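Long-range contacts in putative methyltransferase protein (Bacteroides fragilis, PDB 5BP9), which binds S-adenosyl-L-homocysteine and probably transfers methyl groups from S-adenosylmethionine to an acceptor that has not been identified: residues 102-108 / 160-166; 176-180 / 242-246; 203-208 / 224-228. All coordinates share one frame; numbering follows the deposited sequence.

Contact 1: 102-108 / 160-166; sequences TGTILDV and TFDTILM
Strands 104-108 and 163-166 run parallel, and backbone hydrogen bonds alternate between them: L106 N gives to T163 O, L165 N to L106 O at 2.8 Å, and V108 N to L165 O. Ahead of this ladder the chain turns a corner at D162, where T104 O takes two donors, D162 N through a bent bond (133°) and T163 N through a straighter one. Side chains close the same end. D162 OD2 receives T104 N at 2.9 Å, almost straight, on the lone pair away from its other oxygen, and also forms a salt bridge with R192. The hydroxyl T163 OG1 donates in the carbonyl plane to T102 O at 2.8 Å. Apolar packing divides between the two faces of the sheet. On one, L106 CB sits squarely over the F161 ring, 3.5 Å from its centroid in a CH-pi contact; CG anti to the backbone N (chi1 180°) carries the two methyls of L106 past the rim, CD1 beside CZ and CD2 beside CE2. Farther along, V108 CG2 meets I164 CG2 at 3.7 Å. On the other face, I105 CG2 touches L165 CD1, and helix 114-121 packs over both through L119. V108 brings the C-terminal end of its strand near the bound S-adenosyl-L-homocysteine. Neighbouring parallel strands inside a mixed seven-stranded sheet of order 3-2-1-4-5-7-6 are the signature of the Rossmann-like class I methyltransferase fold.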
loop_
_atom_site.group_PDB
_atom_site.type_symbol
_atom_site.label_atom_id
_atom_site.label_comp_id
_atom_site.label_asym_id
_atom_site.label_seq_id
_atom_site.Cartn_x
_atom_site.Cartn_y
_atom_site.Cartn_z
ATOM N N THR A 102 -13.113 6.990 -8.627
ATOM C CA THR A 102 -13.697 7.349 -9.910
ATOM C C THR A 102 -12.646 7.656 -10.950
ATOM O O THR A 102 -11.471 7.887 -10.649
ATOM C CB THR A 102 -14.670 8.559 -9.807
ATOM O OG1 THR A 102 -13.976 9.774 -9.485
ATOM C CG2 THR A 102 -15.731 8.300 -8.767
ATOM N N GLY A 103 -13.094 7.683 -12.199
ATOM C CA GLY A 103 -12.219 8.052 -13.315
ATOM C C GLY A 103 -11.125 7.017 -13.545
ATOM O O GLY A 103 -11.298 5.820 -13.305
ATOM N N THR A 104 -9.976 7.503 -13.978
ATOM C CA THR A 104 -8.846 6.633 -14.215
ATOM C C THR A 104 -8.129 6.442 -12.885
ATOM O O THR A 104 -7.715 7.406 -12.247
ATOM C CB THR A 104 -7.910 7.212 -15.266
ATOM O OG1 THR A 104 -8.649 7.433 -16.487
ATOM C CG2 THR A 104 -6.768 6.242 -15.552
ATOM N N ILE A 105 -8.020 5.181 -12.487
ATOM C CA ILE A 105 -7.571 4.828 -11.128
ATOM C C ILE A 105 -6.212 4.122 -11.165
ATOM O O ILE A 105 -6.002 3.229 -11.995
ATOM C CB ILE A 105 -8.597 3.917 -10.432
ATOM C CG1 ILE A 105 -9.959 4.629 -10.368
ATOM C CG2 ILE A 105 -8.149 3.518 -9.028
ATOM C CD1 ILE A 105 -11.114 3.656 -10.330
ATOM N N LEU A 106 -5.322 4.531 -10.251
ATOM C CA LEU A 106 -4.064 3.818 -10.004
ATOM C C LEU A 106 -4.163 3.031 -8.699
ATOM O O LEU A 106 -4.380 3.628 -7.623
ATOM C CB LEU A 106 -2.879 4.803 -9.907
ATOM C CG LEU A 106 -1.513 4.157 -9.639
ATOM C CD1 LEU A 106 -1.128 3.206 -10.768
ATOM C CD2 LEU A 106 -0.461 5.236 -9.437
ATOM N N ASP A 107 -4.000 1.721 -8.800
ATOM C CA ASP A 107 -3.927 0.826 -7.636
ATOM C C ASP A 107 -2.444 0.585 -7.299
ATOM O O ASP A 107 -1.764 -0.210 -7.964
ATOM C CB ASP A 107 -4.682 -0.475 -7.971
ATOM C CG ASP A 107 -4.758 -1.439 -6.837
ATOM O OD1 ASP A 107 -4.290 -1.141 -5.726
ATOM O OD2 ASP A 107 -5.304 -2.543 -7.089
ATOM N N VAL A 108 -1.961 1.305 -6.278
ATOM C CA VAL A 108 -0.531 1.285 -5.906
ATOM C C VAL A 108 -0.257 0.102 -4.979
ATOM O O VAL A 108 -0.919 -0.061 -3.935
ATOM C CB VAL A 108 -0.124 2.578 -5.177
ATOM C CG1 VAL A 108 1.347 2.545 -4.815
ATOM C CG2 VAL A 108 -0.457 3.815 -5.992
ATOM N N THR A 160 -1.254 9.762 -15.708
ATOM C CA THR A 160 -2.064 10.599 -14.815
ATOM C C THR A 160 -3.394 9.929 -14.479
ATOM O O THR A 160 -3.908 9.096 -15.225
ATOM C CB THR A 160 -2.289 12.026 -15.343
ATOM O OG1 THR A 160 -3.143 11.988 -16.498
ATOM C CG2 THR A 160 -0.985 12.673 -15.655
ATOM N N PHE A 161 -3.893 10.286 -13.298
ATOM C CA PHE A 161 -4.995 9.596 -12.670
ATOM C C PHE A 161 -5.943 10.554 -11.985
ATOM O O PHE A 161 -5.534 11.560 -11.423
ATOM C CB PHE A 161 -4.451 8.589 -11.649
ATOM C CG PHE A 161 -3.540 7.560 -12.278
ATOM C CD1 PHE A 161 -4.078 6.475 -12.921
ATOM C CD2 PHE A 161 -2.161 7.741 -12.311
ATOM C CE1 PHE A 161 -3.289 5.561 -13.570
ATOM C CE2 PHE A 161 -1.345 6.808 -12.947
ATOM C CZ PHE A 161 -1.924 5.715 -13.578
ATOM N N ASP A 162 -7.222 10.183 -12.011
ATOM C CA ASP A 162 -8.244 10.858 -11.214
ATOM C C ASP A 162 -8.275 10.395 -9.763
ATOM O O ASP A 162 -8.584 11.189 -8.875
ATOM C CB ASP A 162 -9.611 10.667 -11.840
ATOM C CG ASP A 162 -9.665 11.214 -13.266
ATOM O OD1 ASP A 162 -9.576 12.467 -13.413
ATOM O OD2 ASP A 162 -9.766 10.394 -14.213
ATOM N N THR A 163 -7.968 9.121 -9.538
ATOM C CA THR A 163 -7.925 8.556 -8.171
ATOM C C THR A 163 -6.677 7.690 -8.047
ATOM O O THR A 163 -6.407 6.856 -8.919
ATOM C CB THR A 163 -9.157 7.695 -7.842
ATOM O OG1 THR A 163 -10.356 8.396 -8.178
ATOM C CG2 THR A 163 -9.223 7.380 -6.356
ATOM N N ILE A 164 -5.924 7.922 -6.982
ATOM C CA ILE A 164 -4.771 7.089 -6.625
ATOM C C ILE A 164 -5.100 6.371 -5.315
ATOM O O ILE A 164 -5.380 7.019 -4.306
ATOM C CB ILE A 164 -3.489 7.917 -6.513
ATOM C CG1 ILE A 164 -3.194 8.591 -7.888
ATOM C CG2 ILE A 164 -2.332 7.020 -6.055
ATOM C CD1 ILE A 164 -1.956 9.470 -7.916
ATOM N N LEU A 165 -5.101 5.035 -5.359
ATOM C CA LEU A 165 -5.463 4.205 -4.203
ATOM C C LEU A 165 -4.221 3.646 -3.541
ATOM O O LEU A 165 -3.430 2.972 -4.183
ATOM C CB LEU A 165 -6.351 3.028 -4.617
ATOM C CG LEU A 165 -7.716 3.338 -5.195
ATOM C CD1 LEU A 165 -8.401 2.044 -5.603
ATOM C CD2 LEU A 165 -8.552 4.089 -4.173
HETATM N N MSE A 166 -4.070 3.954 -2.247
HETATM C CA MSE A 166 -2.994 3.390 -1.433
HETATM C C MSE A 166 -3.630 2.771 -0.230
HETATM O O MSE A 166 -3.897 3.437 0.789
HETATM C CB MSE A 166 -2.056 4.509 -1.120
HETATM C CG MSE A 166 -1.411 4.956 -2.422
HETATM SE SE MSE A 166 -0.194 6.450 -2.126
HETATM C CE MSE A 166 1.341 5.335 -1.553
HETATM O O HOH W 1 -11.388 11.348 -7.859
#

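Contact 2: 176-180 / 242-246; sequences RLENM and DWLYI. With ETE (2-{2-[2-2-(methoxy-ethoxy)-ethoxy]-ethoxy}-ethanol), chain B.
M180 and L177 meet L244 and I246 in a small apolar cluster. The selenomethionine methyl M180 CE touches two branches at once: it lies 3.5 Å from L244 CD2, tighter than usual for carbons, and meets I246 CD1 tip to tip at 3.6 Å. A bend at chi2 (-76°) turns the M180 chain toward the strand. L177 adds one methyl, CD2, which rests 3.7 Å from I246 CD1 and, more loosely, against L244 CD1, the two leucines crossing at about a right angle. Y254 of helix 248-257 touches both L177 and M180. Polar contact is indirect. The aliphatic part of R176 passes beside the D242 carboxylate, with CD 3.3 Å from OD2, while the guanidinium is turned 59° from the carboxylate plane. A water in the guanidinium plane accepts from R176 NH1 at 2.7 Å and donates weakly to D242 OD1. The main charge partner of R176 is E226, through NH2; its link from NE to E178 OE2 is long, at 3.6 Å. W243, between D242 and L244, points away from 176-180 and lays one ring face against the bound polyether, CZ3 lying 3.7 Å from C23. The contact thus joins the loop before helix 180-190 to the edge strand 236-244 of the four-stranded antiparallel sheet, whose W243 lines the pockets for both the polyether and S-adenosyl-L-homocysteine.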
loop_
_atom_site.group_PDB
_atom_site.type_symbol
_atom_site.label_atom_id
_atom_site.label_comp_id
_atom_site.label_asym_id
_atom_site.label_seq_id
_atom_site.Cartn_x
_atom_site.Cartn_y
_atom_site.Cartn_z
ATOM N N ARG A 176 9.373 6.269 5.379
ATOM C CA ARG A 176 9.829 7.153 6.449
ATOM C C ARG A 176 9.315 8.571 6.195
ATOM O O ARG A 176 9.056 8.958 5.069
ATOM C CB ARG A 176 11.367 7.132 6.544
ATOM C CG ARG A 176 11.943 5.756 6.895
ATOM C CD ARG A 176 13.445 5.727 7.159
ATOM N NE ARG A 176 13.848 6.659 8.204
ATOM C CZ ARG A 176 13.803 6.413 9.513
ATOM N NH1 ARG A 176 13.372 5.243 9.983
ATOM N NH2 ARG A 176 14.195 7.354 10.356
ATOM N N LEU A 177 9.149 9.333 7.265
ATOM C CA LEU A 177 8.684 10.720 7.136
ATOM C C LEU A 177 9.607 11.575 6.268
ATOM O O LEU A 177 9.132 12.473 5.591
ATOM C CB LEU A 177 8.500 11.382 8.516
ATOM C CG LEU A 177 7.437 10.748 9.415
ATOM C CD1 LEU A 177 7.460 11.498 10.732
ATOM C CD2 LEU A 177 6.058 10.789 8.766
ATOM N N GLU A 178 10.907 11.289 6.273
ATOM C CA GLU A 178 11.833 12.063 5.402
ATOM C C GLU A 178 11.553 11.882 3.906
ATOM O O GLU A 178 12.053 12.647 3.073
ATOM C CB GLU A 178 13.304 11.768 5.730
ATOM C CG GLU A 178 13.756 10.354 5.408
ATOM C CD GLU A 178 15.210 10.075 5.730
ATOM O OE1 GLU A 178 16.029 11.029 5.835
ATOM O OE2 GLU A 178 15.526 8.881 5.847
ATOM N N ASN A 179 10.769 10.858 3.550
ATOM C CA ASN A 179 10.324 10.667 2.159
ATOM C C ASN A 179 9.024 11.375 1.794
ATOM O O ASN A 179 8.564 11.254 0.670
ATOM C CB ASN A 179 10.188 9.186 1.872
ATOM C CG ASN A 179 11.524 8.490 1.837
ATOM O OD1 ASN A 179 12.572 9.125 1.616
ATOM N ND2 ASN A 179 11.507 7.182 2.031
HETATM N N MSE A 180 8.433 12.122 2.731
HETATM C CA MSE A 180 7.195 12.836 2.417
HETATM C C MSE A 180 7.328 13.826 1.268
HETATM O O MSE A 180 6.449 13.845 0.396
HETATM C CB MSE A 180 6.565 13.495 3.649
HETATM C CG MSE A 180 5.952 12.460 4.578
HETATM SE SE MSE A 180 4.245 11.851 3.795
HETATM C CE MSE A 180 4.043 10.483 5.073
ATOM N N ASP A 242 11.526 -0.555 5.088
ATOM C CA ASP A 242 10.833 0.393 5.940
ATOM C C ASP A 242 9.337 0.422 5.584
ATOM O O ASP A 242 8.972 0.401 4.409
ATOM C CB ASP A 242 11.433 1.800 5.750
ATOM C CG ASP A 242 12.888 1.891 6.206
ATOM O OD1 ASP A 242 13.341 1.119 7.092
ATOM O OD2 ASP A 242 13.586 2.767 5.689
ATOM N N TRP A 243 8.475 0.477 6.604
ATOM C CA TRP A 243 7.029 0.454 6.398
ATOM C C TRP A 243 6.434 1.498 7.339
ATOM O O TRP A 243 6.438 1.324 8.538
ATOM C CB TRP A 243 6.441 -0.953 6.627
ATOM C CG TRP A 243 5.124 -1.228 5.952
ATOM C CD1 TRP A 243 3.938 -1.592 6.546
ATOM C CD2 TRP A 243 4.887 -1.250 4.543
ATOM N NE1 TRP A 243 2.979 -1.796 5.587
ATOM C CE2 TRP A 243 3.527 -1.594 4.350
ATOM C CE3 TRP A 243 5.686 -1.017 3.433
ATOM C CZ2 TRP A 243 2.957 -1.705 3.075
ATOM C CZ3 TRP A 243 5.129 -1.104 2.174
ATOM C CH2 TRP A 243 3.769 -1.442 1.999
ATOM N N LEU A 244 5.934 2.588 6.767
ATOM C CA LEU A 244 5.414 3.698 7.554
ATOM C C LEU A 244 3.948 3.518 7.906
ATOM O O LEU A 244 3.089 3.321 7.025
ATOM C CB LEU A 244 5.553 4.995 6.766
ATOM C CG LEU A 244 5.031 6.285 7.430
ATOM C CD1 LEU A 244 5.841 6.671 8.659
ATOM C CD2 LEU A 244 5.025 7.409 6.403
ATOM N N TYR A 245 3.656 3.600 9.200
ATOM C CA TYR A 245 2.297 3.850 9.703
ATOM C C TYR A 245 2.261 5.301 10.147
ATOM O O TYR A 245 3.242 5.798 10.669
ATOM C CB TYR A 245 1.966 2.933 10.892
ATOM C CG TYR A 245 1.945 1.472 10.538
ATOM C CD1 TYR A 245 3.136 0.764 10.398
ATOM C CD2 TYR A 245 0.759 0.805 10.341
ATOM C CE1 TYR A 245 3.137 -0.571 10.043
ATOM C CE2 TYR A 245 0.745 -0.542 9.991
ATOM C CZ TYR A 245 1.938 -1.227 9.841
ATOM O OH TYR A 245 1.941 -2.570 9.484
ATOM N N ILE A 246 1.158 5.990 9.902
ATOM C CA ILE A 246 1.121 7.416 10.193
ATOM C C ILE A 246 -0.262 7.779 10.723
ATOM O O ILE A 246 -1.302 7.408 10.149
ATOM C CB ILE A 246 1.537 8.246 8.955
ATOM C CG1 ILE A 246 1.712 9.727 9.304
ATOM C CG2 ILE A 246 0.546 8.069 7.800
ATOM C CD1 ILE A 246 2.374 10.529 8.210
HETATM O OH2 ETE B . 9.666 -3.672 -0.372
HETATM C C12 ETE B . 8.828 -4.790 -0.095
HETATM C C22 ETE B . 7.606 -4.227 0.600
HETATM O OH3 ETE B . 6.639 -5.244 0.828
HETATM C C13 ETE B . 4.760 -5.860 2.208
HETATM C C23 ETE B . 5.511 -4.723 1.532
HETATM O OH4 ETE B . 3.643 -5.347 2.936
HETATM C C14 ETE B . 3.976 -5.406 5.311
HETATM C C24 ETE B . 3.309 -6.079 4.119
HETATM O OH5 ETE B . 3.926 -6.263 6.450
HETATM C C15 ETE B . 2.778 -6.490 8.577
HETATM C C25 ETE B . 2.634 -6.325 7.068
HETATM O OH6 ETE B . 1.722 -7.321 9.071
HETATM C C26 ETE B . 2.061 -8.044 10.253
HETATM O O HOH W 2 12.529 2.751 9.418
#

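Contact 3: 203-208 / 224-228; sequences DLRYLF and YGEID
The nearest CA atoms across the contact, those of L204 and G225, lie 6.1 Å apart, as the chain leaves D203 through an Asx turn into the short 3-10 segment 205-207 while 224-228 enters strand 226-233. Y224 spans the distance. Its chi1 of 57° places CG between the backbone N and the carbonyl carbon, and the ring reaches across to the turn, with R205 CA lying over one face toward the rim. The hydroxyl Y224 OH donates to D203 OD1 at 2.6 Å, on the syn side but tilted out of the carboxylate plane, which is itself 16° from that of the ring. R205 N donates to the same oxygen from above the opposite face of the carboxylate, completing the Asx turn, so this one oxygen, with two donors, ties the turn to the tyrosine. The R205 side chain, bent at chi3, crosses Y224 obliquely: its guanidinium stands steeply to the ring, 68° between planes, with Y224 CE2 over one face, and it also forms a cation-pi contact with F215. On the same side of the tyrosine, nearer its CB, F208 offers a ring face to Y224 CB, a CH-pi contact 4.1 Å from the centroid. Its edge meets I227, CZ lying 4.0 Å from CD1. Tip to tip, L204 CD1 approaches I227 CG1, and Y245 packs against L204 beside them. This joins the connection after strand 195-202 of the large sheet to the antiparallel sheet. A water bridges the polar end, donating to Y224 OH at 2.6 Å and accepting from R205 NH2 at 2.7 Å.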
loop_
_atom_site.group_PDB
_atom_site.type_symbol
_atom_site.label_atom_id
_atom_site.label_comp_id
_atom_site.label_asym_id
_atom_site.label_seq_id
_atom_site.Cartn_x
_atom_site.Cartn_y
_atom_site.Cartn_z
ATOM N N ASP A 203 -2.850 4.871 13.642
ATOM C CA ASP A 203 -2.032 5.462 14.715
ATOM C C ASP A 203 -1.550 4.361 15.642
ATOM O O ASP A 203 -2.341 3.816 16.409
ATOM C CB ASP A 203 -2.841 6.511 15.513
ATOM C CG ASP A 203 -1.991 7.279 16.478
ATOM O OD1 ASP A 203 -0.772 6.949 16.599
ATOM O OD2 ASP A 203 -2.546 8.234 17.095
ATOM N N LEU A 204 -0.267 4.027 15.574
ATOM C CA LEU A 204 0.297 2.947 16.399
ATOM C C LEU A 204 0.729 3.359 17.793
ATOM O O LEU A 204 1.327 2.551 18.482
ATOM C CB LEU A 204 1.507 2.280 15.700
ATOM C CG LEU A 204 1.227 1.620 14.344
ATOM C CD1 LEU A 204 2.456 0.802 13.955
ATOM C CD2 LEU A 204 -0.052 0.774 14.341
ATOM N N ARG A 205 0.398 4.580 18.230
ATOM C CA ARG A 205 0.876 5.072 19.522
ATOM C C ARG A 205 0.595 4.081 20.646
ATOM O O ARG A 205 1.451 3.850 21.489
ATOM C CB ARG A 205 0.237 6.429 19.839
ATOM C CG ARG A 205 0.698 7.046 21.149
ATOM C CD ARG A 205 -0.006 8.364 21.407
ATOM N NE ARG A 205 0.572 9.445 20.624
ATOM C CZ ARG A 205 1.681 10.085 20.963
ATOM N NH1 ARG A 205 2.328 9.745 22.068
ATOM N NH2 ARG A 205 2.150 11.058 20.198
ATOM N N TYR A 206 -0.605 3.505 20.646
ATOM C CA TYR A 206 -1.038 2.584 21.712
ATOM C C TYR A 206 -0.061 1.411 21.949
ATOM O O TYR A 206 0.034 0.890 23.081
ATOM C CB TYR A 206 -2.476 2.087 21.431
ATOM C CG TYR A 206 -2.578 1.039 20.330
ATOM C CD1 TYR A 206 -2.614 1.401 18.986
ATOM C CD2 TYR A 206 -2.626 -0.318 20.640
ATOM C CE1 TYR A 206 -2.697 0.440 17.982
ATOM C CE2 TYR A 206 -2.703 -1.279 19.647
ATOM C CZ TYR A 206 -2.739 -0.895 18.322
ATOM O OH TYR A 206 -2.827 -1.859 17.348
ATOM N N LEU A 207 0.639 0.980 20.891
ATOM C CA LEU A 207 1.629 -0.112 20.995
ATOM C C LEU A 207 2.924 0.274 21.722
ATOM O O LEU A 207 3.627 -0.590 22.255
ATOM C CB LEU A 207 1.979 -0.647 19.602
ATOM C CG LEU A 207 0.818 -1.313 18.852
ATOM C CD1 LEU A 207 1.276 -1.634 17.448
ATOM C CD2 LEU A 207 0.331 -2.582 19.558
ATOM N N PHE A 208 3.225 1.564 21.748
ATOM C CA PHE A 208 4.455 2.087 22.302
ATOM C C PHE A 208 4.315 2.689 23.679
ATOM O O PHE A 208 5.244 3.338 24.164
ATOM C CB PHE A 208 5.057 3.076 21.306
ATOM C CG PHE A 208 5.530 2.399 20.062
ATOM C CD1 PHE A 208 6.765 1.770 20.037
ATOM C CD2 PHE A 208 4.721 2.319 18.958
ATOM C CE1 PHE A 208 7.193 1.106 18.905
ATOM C CE2 PHE A 208 5.137 1.659 17.813
ATOM C CZ PHE A 208 6.374 1.053 17.784
ATOM N N TYR A 224 7.329 6.992 15.964
ATOM C CA TYR A 224 6.989 5.634 16.370
ATOM C C TYR A 224 6.369 4.776 15.241
ATOM O O TYR A 224 6.478 3.560 15.273
ATOM C CB TYR A 224 6.074 5.606 17.603
ATOM C CG TYR A 224 4.774 6.365 17.437
ATOM C CD1 TYR A 224 3.690 5.825 16.760
ATOM C CD2 TYR A 224 4.637 7.644 17.968
ATOM C CE1 TYR A 224 2.508 6.551 16.605
ATOM C CE2 TYR A 224 3.473 8.349 17.835
ATOM C CZ TYR A 224 2.411 7.809 17.138
ATOM O OH TYR A 224 1.260 8.561 17.028
ATOM N N GLY A 225 5.739 5.415 14.259
ATOM C CA GLY A 225 5.150 4.708 13.120
ATOM C C GLY A 225 6.154 4.262 12.062
ATOM O O GLY A 225 5.765 3.575 11.109
ATOM N N GLU A 226 7.429 4.635 12.214
ATOM C CA GLU A 226 8.495 4.183 11.294
ATOM C C GLU A 226 8.974 2.788 11.733
ATOM O O GLU A 226 9.874 2.657 12.590
ATOM C CB GLU A 226 9.647 5.199 11.246
ATOM C CG GLU A 226 9.247 6.508 10.563
ATOM C CD GLU A 226 10.332 7.543 10.517
ATOM O OE1 GLU A 226 11.292 7.470 11.315
ATOM O OE2 GLU A 226 10.217 8.461 9.699
ATOM N N ILE A 227 8.327 1.772 11.164
ATOM C CA ILE A 227 8.542 0.349 11.476
ATOM C C ILE A 227 9.414 -0.231 10.358
ATOM O O ILE A 227 9.447 0.275 9.248
ATOM C CB ILE A 227 7.162 -0.405 11.506
ATOM C CG1 ILE A 227 6.223 0.227 12.532
ATOM C CG2 ILE A 227 7.290 -1.898 11.818
ATOM C CD1 ILE A 227 6.831 0.374 13.898
ATOM N N ASP A 228 10.111 -1.312 10.655
ATOM C CA ASP A 228 10.719 -2.128 9.624
ATOM C C ASP A 228 10.242 -3.552 9.712
ATOM O O ASP A 228 9.916 -4.068 10.789
ATOM C CB ASP A 228 12.230 -2.079 9.682
ATOM C CG ASP A 228 12.769 -2.589 10.985
ATOM O OD1 ASP A 228 12.924 -3.824 11.160
ATOM O OD2 ASP A 228 12.995 -1.733 11.855
HETATM O O HOH W 3 0.985 10.993 17.795
#

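Contact 1 is a largely buried strand pair within the large mixed sheet, where a parallel backbone ladder is joined by apolar packing on both faces. Contacts 2 and 3 are only partly buried and depend on side chains: contact 2 has no direct hydrogen bond between its segments, whereas contact 3 has a single one, from tyrosine to aspartate. These two lie on the same side of the chain's centre and touch. Strands 226-233 and 236-244 are neighbours in the small antiparallel sheet, W243 N probably bonding to I227 O, and E226 links 224-228 to the 176-180 loop. Contact 1 stands apart, its centre about 21 Å from that of contact 2 and 28 Å from that of contact 3.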